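Putative Phosphoglycerate mutase (Plasmodium falciparum, PDB 3EOZ) probably acts as a histidine-phosphatase-family enzyme that removes phosphate from serine or threonine residues of proteins, and possibly has phosphoglycerate mutase activity. Local coordinates at residues I97-L102 / E136-K141; D147-V152 / I184-L189. All blocks are in the same frame, centred on the assembly; numbering follows the deposited sequence.

In the fold
Both contacts reach the same mixed sheet of the histidine phosphatase fold and lie about 13 Å apart, centre to centre. Contact 1 is buried and mainly polar: the loop after strand 95-98, outermost within the chain, meets the end of helix 114-139 through a phenol-carboxylate bond and a water. Contact 2 is only partly buried and has no hydrogen bond between its segments; two aromatic rings meet across strand 22-28, which separates strands 148-154 and 182-189. Strand 148-154, next in the chain after helix 114-139, ties them together: Val152 of contact 2 turns to the helix, its CG2 lying 3.6 Å from CD1 of Tyr138, while Tyr149 sits on the other face.

Contact 1 (I97-L102 / E136-K141); sequences INDPNL and ETYFYK
Tyr138, in the last turn of helix 114-139, reaches across to Asp99 and Leu102, and these three side chains carry nearly all of the contact. The phenol and the carboxylate approach from opposite directions. Tyr138 OH donates to Asp99 OD2 in a hydrogen bond modelled at 2.5 Å, very short, so the exact length is doubtful; the oxygen lies near the plane of the ring, at its edge, with the carboxylate turned 44° against it. What brings the carboxylate out to the phenol is the first torsion of Asp99, which sets CG opposite the backbone N (chi1 -176°). Leu102 comes in at a slant: its CD2 packs 3.8 Å from Tyr138 CE2, and its other methyl lies beside the hydroxyl. One face of the ring is covered from within its own helix, Thr137 CG2 sitting 3.7 Å above its centre, and Tyr73 of strand 68-74 adds an edge-to-face ring contact.

Asp99 works with both oxygens. OD1 accepts from Asn101 N at 2.8 Å, the donor standing 47° out of the carboxylate plane, which makes an Asx turn across Pro100. OD2, besides the phenol, accepts a hydrogen bond from a water at 2.8 Å. That water also accepts from Asn101 ND2 and donates to Thr137 OG1 at 3.2 Å, so a second, solvent-mediated bridge runs from loop to helix. Strand 95-98, outermost within the chain, is hydrogen-bonded to strand 68-74; Asp99 and the 3-10 segment 100-102 follow it and meet the helix. The loop at the end of a strand, pinned in this way to a helix packed on the sheet, belongs to the layered alpha/beta core of the branch 1 histidine phosphatase fold.

Contact 2 (D147-V152 / I184-L189); sequences DEYQLV and ITWLVL
Tyr149 has its CG set opposite the carbonyl carbon (chi1 -73°), whereas Trp186 swings its CG round opposite the backbone N (chi1 176°), and these two settings bring the rings together over the strand between them. In this histidine phosphatase fold, strand 22-28 lies between strand 148-154, which runs parallel to it, and strand 182-189, which runs antiparallel. The contact therefore joins next-but-one strands through side chains alone, and both side chains also touch Ile25 of the central strand.

The two side chains cross at about a right angle. Their ring planes stand 80° apart and the centroid of the tyrosine ring is 5.6 Å from that of the six-membered indole ring, an oblique meeting. The indole offers its benzo edge, with the tyrosine hydroxyl near the indole plane. No hydrogen bond passes between them: Tyr149 OH is bound instead to Lys67 NZ, just before strand 68-74, which anchors the far end of the ring. His23 of the intervening strand stacks on Tyr149, while Trp186 touches Arg198 of strand 196-203, the next strand along. Nearly all of the touching falls to one indole carbon: CZ2 of Trp186 lies 3.7 Å from Tyr149 CE1 and equally 3.7 Å from Tyr149 OH.

Contact 1 (I97-L102 / E136-K141)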
ATOM      1  N   ILE B  97      22.521 -23.044   5.913  1.00 51.55           N
ATOM      2  CA  ILE B  97      22.812 -23.426   4.528  1.00 50.99           C
ATOM      3  C   ILE B  97      22.909 -22.205   3.624  1.00 50.57           C
ATOM      4  O   ILE B  97      22.021 -21.356   3.625  1.00 50.81           O
ATOM      5  CB  ILE B  97      21.786 -24.418   3.949  1.00 50.95           C
ATOM      6  CG1 ILE B  97      22.063 -25.828   4.466  1.00 51.94           C
ATOM      7  CG2 ILE B  97      21.879 -24.463   2.410  1.00 50.17           C
ATOM      8  CD1 ILE B  97      21.928 -25.969   5.949  1.00 54.59           C
ATOM      9  N   ASN B  98      23.995 -22.148   2.853  1.00 50.03           N
ATOM     10  CA  ASN B  98      24.281 -21.079   1.905  1.00 49.42           C
ATOM     11  C   ASN B  98      23.613 -21.378   0.572  1.00 48.74           C
ATOM     12  O   ASN B  98      23.805 -22.461   0.024  1.00 48.95           O
ATOM     13  CB  ASN B  98      25.795 -20.967   1.703  1.00 49.53           C
ATOM     14  CG  ASN B  98      26.200 -19.784   0.810  1.00 51.45           C
ATOM     15  OD1 ASN B  98      25.649 -19.580  -0.269  1.00 54.49           O
ATOM     16  ND2 ASN B  98      27.183 -19.011   1.263  1.00 54.21           N
ATOM     17  N   ASP B  99      22.846 -20.418   0.053  1.00 47.83           N
ATOM     18  CA  ASP B  99      22.184 -20.551  -1.244  1.00 46.96           C
ATOM     19  C   ASP B  99      22.540 -19.327  -2.066  1.00 47.03           C
ATOM     20  O   ASP B  99      21.974 -18.259  -1.859  1.00 46.97           O
ATOM     21  CB  ASP B  99      20.664 -20.667  -1.086  1.00 46.39           C
ATOM     22  CG  ASP B  99      19.943 -20.903  -2.410  1.00 45.06           C
ATOM     23  OD1 ASP B  99      20.605 -20.839  -3.464  1.00 41.35           O
ATOM     24  OD2 ASP B  99      18.707 -21.155  -2.396  1.00 42.72           O
ATOM     25  N   PRO B 100      23.500 -19.470  -2.995  1.00 46.81           N
ATOM     26  CA  PRO B 100      23.846 -18.350  -3.870  1.00 46.56           C
ATOM     27  C   PRO B 100      22.671 -17.805  -4.705  1.00 45.69           C
ATOM     28  O   PRO B 100      22.741 -16.670  -5.171  1.00 45.35           O
ATOM     29  CB  PRO B 100      24.942 -18.930  -4.789  1.00 46.41           C
ATOM     30  CG  PRO B 100      24.944 -20.359  -4.584  1.00 46.51           C
ATOM     31  CD  PRO B 100      24.359 -20.639  -3.241  1.00 47.03           C
ATOM     32  N   ASN B 101      21.618 -18.604  -4.889  1.00 45.07           N
ATOM     33  CA  ASN B 101      20.379 -18.136  -5.535  1.00 44.34           C
ATOM     34  C   ASN B 101      19.638 -17.022  -4.761  1.00 44.27           C
ATOM     35  O   ASN B 101      18.871 -16.275  -5.370  1.00 43.69           O
ATOM     36  CB  ASN B 101      19.435 -19.312  -5.816  1.00 44.03           C
ATOM     37  CG  ASN B 101      19.901 -20.176  -6.978  1.00 42.65           C
ATOM     38  OD1 ASN B 101      20.632 -19.714  -7.854  1.00 41.15           O
ATOM     39  ND2 ASN B 101      19.434 -21.415  -7.017  1.00 37.11           N
ATOM     40  N   LEU B 102      19.891 -16.910  -3.446  1.00 44.28           N
ATOM     41  CA  LEU B 102      19.396 -15.814  -2.610  1.00 44.34           C
ATOM     42  C   LEU B 102      20.203 -14.513  -2.733  1.00 45.76           C
ATOM     43  O   LEU B 102      19.867 -13.514  -2.097  1.00 45.60           O
ATOM     44  CB  LEU B 102      19.381 -16.235  -1.128  1.00 44.11           C
ATOM     45  CG  LEU B 102      18.333 -17.239  -0.645  1.00 42.58           C
ATOM     46  CD1 LEU B 102      18.607 -17.611   0.774  1.00 40.73           C
ATOM     47  CD2 LEU B 102      16.888 -16.700  -0.786  1.00 39.36           C
ATOM     48  N   GLU B 136      10.957 -20.873  -6.374  1.00 37.99           N
ATOM     49  CA  GLU B 136      10.418 -22.235  -6.402  1.00 38.02           C
ATOM     50  C   GLU B 136      10.938 -23.109  -5.266  1.00 37.53           C
ATOM     51  O   GLU B 136      10.196 -23.932  -4.736  1.00 36.94           O
ATOM     52  CB  GLU B 136      10.745 -22.898  -7.723  1.00 38.01           C
ATOM     53  CG  GLU B 136      10.093 -22.183  -8.897  1.00 40.72           C
ATOM     54  CD  GLU B 136      10.304 -22.880 -10.217  1.00 43.26           C
ATOM     55  OE1 GLU B 136      11.145 -23.803 -10.286  1.00 45.63           O
ATOM     56  OE2 GLU B 136       9.615 -22.498 -11.191  1.00 47.22           O
ATOM     57  N   THR B 137      12.216 -22.957  -4.923  1.00 37.22           N
ATOM     58  CA  THR B 137      12.773 -23.717  -3.840  1.00 37.28           C
ATOM     59  C   THR B 137      11.976 -23.433  -2.574  1.00 38.03           C
ATOM     60  O   THR B 137      11.486 -24.353  -1.935  1.00 38.26           O
ATOM     61  CB  THR B 137      14.226 -23.374  -3.584  1.00 37.64           C
ATOM     62  OG1 THR B 137      15.004 -23.718  -4.730  1.00 35.13           O
ATOM     63  CG2 THR B 137      14.748 -24.107  -2.301  1.00 34.97           C
ATOM     64  N   TYR B 138      11.806 -22.159  -2.246  1.00 38.14           N
ATOM     65  CA  TYR B 138      11.280 -21.790  -0.950  1.00 38.43           C
ATOM     66  C   TYR B 138       9.769 -21.679  -0.948  1.00 39.04           C
ATOM     67  O   TYR B 138       9.147 -21.829   0.104  1.00 38.09           O
ATOM     68  CB  TYR B 138      11.977 -20.522  -0.450  1.00 38.71           C
ATOM     69  CG  TYR B 138      13.483 -20.711  -0.370  1.00 39.03           C
ATOM     70  CD1 TYR B 138      14.050 -21.527   0.613  1.00 40.56           C
ATOM     71  CD2 TYR B 138      14.329 -20.113  -1.287  1.00 39.39           C
ATOM     72  CE1 TYR B 138      15.434 -21.726   0.689  1.00 41.27           C
ATOM     73  CE2 TYR B 138      15.703 -20.300  -1.230  1.00 41.66           C
ATOM     74  CZ  TYR B 138      16.259 -21.112  -0.226  1.00 42.60           C
ATOM     75  OH  TYR B 138      17.626 -21.302  -0.162  1.00 41.35           O
ATOM     76  N   PHE B 139       9.159 -21.475  -2.117  1.00 40.27           N
ATOM     77  CA  PHE B 139       7.689 -21.384  -2.166  1.00 41.37           C
ATOM     78  C   PHE B 139       6.962 -22.614  -2.719  1.00 43.42           C
ATOM     79  O   PHE B 139       5.843 -22.869  -2.317  1.00 43.47           O
ATOM     80  CB  PHE B 139       7.228 -20.117  -2.882  1.00 40.65           C
ATOM     81  CG  PHE B 139       7.428 -18.878  -2.083  1.00 38.27           C
ATOM     82  CD1 PHE B 139       6.356 -18.270  -1.436  1.00 37.75           C
ATOM     83  CD2 PHE B 139       8.685 -18.328  -1.946  1.00 36.34           C
ATOM     84  CE1 PHE B 139       6.544 -17.114  -0.663  1.00 37.10           C
ATOM     85  CE2 PHE B 139       8.879 -17.179  -1.192  1.00 36.76           C
ATOM     86  CZ  PHE B 139       7.808 -16.565  -0.552  1.00 35.84           C
ATOM     87  N   TYR B 140       7.573 -23.379  -3.616  1.00 46.03           N
ATOM     88  CA  TYR B 140       6.911 -24.573  -4.141  1.00 48.48           C
ATOM     89  C   TYR B 140       7.382 -25.882  -3.505  1.00 50.99           C
ATOM     90  O   TYR B 140       6.595 -26.779  -3.291  1.00 51.05           O
ATOM     91  CB  TYR B 140       7.109 -24.695  -5.653  1.00 48.52           C
ATOM     92  CG  TYR B 140       6.490 -23.612  -6.517  1.00 47.78           C
ATOM     93  CD1 TYR B 140       5.561 -22.694  -6.011  1.00 47.31           C
ATOM     94  CD2 TYR B 140       6.820 -23.537  -7.862  1.00 47.81           C
ATOM     95  CE1 TYR B 140       5.006 -21.714  -6.828  1.00 47.32           C
ATOM     96  CE2 TYR B 140       6.271 -22.576  -8.690  1.00 48.06           C
ATOM     97  CZ  TYR B 140       5.364 -21.666  -8.171  1.00 48.19           C
ATOM     98  OH  TYR B 140       4.843 -20.717  -9.013  1.00 47.63           O
ATOM     99  N   LYS B 141       8.672 -26.000  -3.241  1.00 54.62           N
ATOM    100  CA  LYS B 141       9.254 -27.276  -2.824  1.00 57.28           C
ATOM    101  C   LYS B 141       8.416 -27.852  -1.675  1.00 59.41           C
ATOM    102  O   LYS B 141       8.244 -27.182  -0.654  1.00 59.99           O
ATOM    103  CB  LYS B 141      10.719 -27.086  -2.408  1.00 57.66           C
ATOM    104  CG  LYS B 141      11.590 -28.346  -2.487  1.00 58.87           C
ATOM    105  CD  LYS B 141      13.018 -28.030  -3.010  1.00 60.42           C
ATOM    106  CE  LYS B 141      14.089 -28.131  -1.918  1.00 60.97           C
ATOM    107  NZ  LYS B 141      15.472 -27.866  -2.441  1.00 61.11           N
TER
HETATM  108  O   HOH W   1      17.683 -22.068  -4.891  1.00 29.45           O

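Contact 2 (D147-V152 / I184-L189)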
ATOM      1  N   ASP B 147       5.481 -29.564  11.460  1.00 65.38           N
ATOM      2  CA  ASP B 147       6.161 -28.989  12.622  1.00 64.42           C
ATOM      3  C   ASP B 147       7.589 -28.539  12.308  1.00 62.68           C
ATOM      4  O   ASP B 147       8.206 -27.808  13.090  1.00 63.09           O
ATOM      5  CB  ASP B 147       6.146 -29.968  13.802  1.00 64.81           C
ATOM      6  CG  ASP B 147       4.953 -29.749  14.726  1.00 66.45           C
ATOM      7  OD1 ASP B 147       4.100 -28.867  14.430  1.00 67.30           O
ATOM      8  OD2 ASP B 147       4.881 -30.458  15.760  1.00 68.72           O
ATOM      9  N   GLU B 148       8.113 -28.962  11.165  1.00 60.46           N
ATOM     10  CA  GLU B 148       9.429 -28.517  10.741  1.00 58.68           C
ATOM     11  C   GLU B 148       9.317 -27.137  10.091  1.00 56.64           C
ATOM     12  O   GLU B 148       8.460 -26.917   9.244  1.00 55.82           O
ATOM     13  CB  GLU B 148      10.037 -29.525   9.771  1.00 58.64           C
ATOM     14  CG  GLU B 148      11.564 -29.502   9.755  1.00 59.69           C
ATOM     15  CD  GLU B 148      12.135 -30.421   8.687  1.00 60.75           C
ATOM     16  OE1 GLU B 148      11.545 -31.510   8.509  1.00 61.78           O
ATOM     17  OE2 GLU B 148      13.146 -30.054   8.028  1.00 58.99           O
ATOM     18  N   TYR B 149      10.181 -26.219  10.509  1.00 54.64           N
ATOM     19  CA  TYR B 149      10.282 -24.910   9.898  1.00 53.34           C
ATOM     20  C   TYR B 149      11.698 -24.625   9.400  1.00 51.59           C
ATOM     21  O   TYR B 149      12.661 -25.040  10.012  1.00 51.25           O
ATOM     22  CB  TYR B 149       9.898 -23.842  10.913  1.00 53.73           C
ATOM     23  CG  TYR B 149       8.421 -23.784  11.208  1.00 55.41           C
ATOM     24  CD1 TYR B 149       7.586 -22.949  10.490  1.00 56.35           C
ATOM     25  CD2 TYR B 149       7.864 -24.563  12.209  1.00 57.49           C
ATOM     26  CE1 TYR B 149       6.226 -22.894  10.754  1.00 57.67           C
ATOM     27  CE2 TYR B 149       6.513 -24.514  12.482  1.00 58.51           C
ATOM     28  CZ  TYR B 149       5.694 -23.671  11.754  1.00 58.96           C
ATOM     29  OH  TYR B 149       4.339 -23.613  12.018  1.00 60.05           O
ATOM     30  N   GLN B 150      11.814 -23.908   8.287  1.00 49.70           N
ATOM     31  CA  GLN B 150      13.085 -23.314   7.872  1.00 48.05           C
ATOM     32  C   GLN B 150      12.912 -21.797   7.784  1.00 46.65           C
ATOM     33  O   GLN B 150      11.814 -21.303   7.505  1.00 46.47           O
ATOM     34  CB  GLN B 150      13.558 -23.840   6.513  1.00 47.96           C
ATOM     35  CG  GLN B 150      13.787 -25.343   6.405  1.00 48.13           C
ATOM     36  CD  GLN B 150      12.524 -26.115   6.174  1.00 48.30           C
ATOM     37  OE1 GLN B 150      11.751 -25.778   5.296  1.00 47.06           O
ATOM     38  NE2 GLN B 150      12.286 -27.153   6.992  1.00 51.17           N
ATOM     39  N   LEU B 151      14.003 -21.073   8.026  1.00 44.90           N
ATOM     40  CA  LEU B 151      14.027 -19.621   7.977  1.00 43.40           C
ATOM     41  C   LEU B 151      14.816 -19.202   6.766  1.00 42.19           C
ATOM     42  O   LEU B 151      15.951 -19.625   6.584  1.00 42.00           O
ATOM     43  CB  LEU B 151      14.683 -19.053   9.226  1.00 43.34           C
ATOM     44  CG  LEU B 151      13.996 -19.380  10.551  1.00 42.95           C
ATOM     45  CD1 LEU B 151      14.804 -18.849  11.726  1.00 43.86           C
ATOM     46  CD2 LEU B 151      12.614 -18.808  10.590  1.00 43.50           C
ATOM     47  N   VAL B 152      14.207 -18.389   5.912  1.00 41.00           N
ATOM     48  CA  VAL B 152      14.883 -17.923   4.717  1.00 39.48           C
ATOM     49  C   VAL B 152      15.286 -16.490   4.994  1.00 39.33           C
ATOM     50  O   VAL B 152      14.433 -15.643   5.159  1.00 39.28           O
ATOM     51  CB  VAL B 152      13.964 -18.031   3.502  1.00 38.98           C
ATOM     52  CG1 VAL B 152      14.719 -17.701   2.230  1.00 37.44           C
ATOM     53  CG2 VAL B 152      13.397 -19.425   3.430  1.00 37.74           C
ATOM     54  N   ILE B 184      10.038  -9.878   9.944  1.00 41.15           N
ATOM     55  CA  ILE B 184       9.581 -11.263   9.818  1.00 40.64           C
ATOM     56  C   ILE B 184       8.268 -11.260   9.034  1.00 40.61           C
ATOM     57  O   ILE B 184       7.337 -10.519   9.349  1.00 39.67           O
ATOM     58  CB  ILE B 184       9.364 -11.970  11.210  1.00 40.87           C
ATOM     59  CG1 ILE B 184      10.611 -11.869  12.104  1.00 41.27           C
ATOM     60  CG2 ILE B 184       8.958 -13.422  11.037  1.00 38.79           C
ATOM     61  CD1 ILE B 184      10.336 -12.215  13.593  1.00 41.23           C
ATOM     62  N   THR B 185       8.190 -12.099   8.031  1.00 40.97           N
ATOM     63  CA  THR B 185       6.994 -12.278   7.263  1.00 41.66           C
ATOM     64  C   THR B 185       6.747 -13.747   7.174  1.00 41.87           C
ATOM     65  O   THR B 185       7.544 -14.456   6.669  1.00 42.26           O
ATOM     66  CB  THR B 185       7.161 -11.740   5.883  1.00 41.78           C
ATOM     67  OG1 THR B 185       7.551 -10.391   5.969  1.00 43.47           O
ATOM     68  CG2 THR B 185       5.903 -11.773   5.172  1.00 41.37           C
ATOM     69  N   TRP B 186       5.616 -14.194   7.659  1.00 42.26           N
ATOM     70  CA  TRP B 186       5.341 -15.597   7.779  1.00 43.14           C
ATOM     71  C   TRP B 186       4.063 -15.947   7.049  1.00 43.13           C
ATOM     72  O   TRP B 186       3.023 -15.542   7.437  1.00 43.13           O
ATOM     73  CB  TRP B 186       5.237 -15.899   9.264  1.00 43.21           C
ATOM     74  CG  TRP B 186       4.877 -17.245   9.645  1.00 44.90           C
ATOM     75  CD1 TRP B 186       4.427 -18.210   8.854  1.00 46.16           C
ATOM     76  CD2 TRP B 186       4.897 -17.784  10.954  1.00 47.81           C
ATOM     77  NE1 TRP B 186       4.169 -19.325   9.564  1.00 46.11           N
ATOM     78  CE2 TRP B 186       4.458 -19.089  10.868  1.00 47.30           C
ATOM     79  CE3 TRP B 186       5.262 -17.286  12.194  1.00 50.94           C
ATOM     80  CZ2 TRP B 186       4.370 -19.911  11.959  1.00 49.60           C
ATOM     81  CZ3 TRP B 186       5.174 -18.100  13.271  1.00 52.00           C
ATOM     82  CH2 TRP B 186       4.730 -19.399  13.152  1.00 51.32           C
ATOM     83  N   LEU B 187       4.146 -16.715   5.987  1.00 43.59           N
ATOM     84  CA  LEU B 187       2.958 -17.064   5.253  1.00 44.38           C
ATOM     85  C   LEU B 187       2.450 -18.448   5.512  1.00 45.44           C
ATOM     86  O   LEU B 187       3.203 -19.314   5.780  1.00 45.65           O
ATOM     87  CB  LEU B 187       3.216 -16.950   3.781  1.00 20.00           C
ATOM     88  CG  LEU B 187       3.636 -15.589   3.321  1.00 20.00           C
ATOM     89  CD1 LEU B 187       5.027 -15.378   3.767  1.00 20.00           C
ATOM     90  CD2 LEU B 187       3.529 -15.501   1.848  1.00 20.00           C
ATOM     91  N   VAL B 188       1.150 -18.641   5.390  1.00 46.67           N
ATOM     92  CA  VAL B 188       0.543 -19.948   5.306  1.00 47.67           C
ATOM     93  C   VAL B 188      -0.452 -20.001   4.170  1.00 49.47           C
ATOM     94  O   VAL B 188      -1.313 -19.182   4.129  1.00 48.84           O
ATOM     95  CB  VAL B 188      -0.237 -20.265   6.546  1.00 20.00           C
ATOM     96  CG1 VAL B 188      -0.645 -21.643   6.514  1.00 20.00           C
ATOM     97  CG2 VAL B 188       0.540 -19.988   7.758  1.00 20.00           C
ATOM     98  N   LEU B 189      -0.336 -20.977   3.274  1.00 52.06           N
ATOM     99  CA  LEU B 189      -1.297 -21.240   2.190  1.00 54.26           C
ATOM    100  C   LEU B 189      -1.701 -22.684   2.348  1.00 55.59           C
ATOM    101  O   LEU B 189      -1.241 -23.280   3.286  1.00 56.97           O
ATOM    102  CB  LEU B 189      -0.651 -21.019   0.835  1.00 20.00           C
ATOM    103  CG  LEU B 189       0.703 -20.338   0.919  1.00 20.00           C
ATOM    104  CD1 LEU B 189       1.159 -19.702  -0.350  1.00 20.00           C
ATOM    105  CD2 LEU B 189       0.663 -19.348   1.997  1.00 20.00           C
TER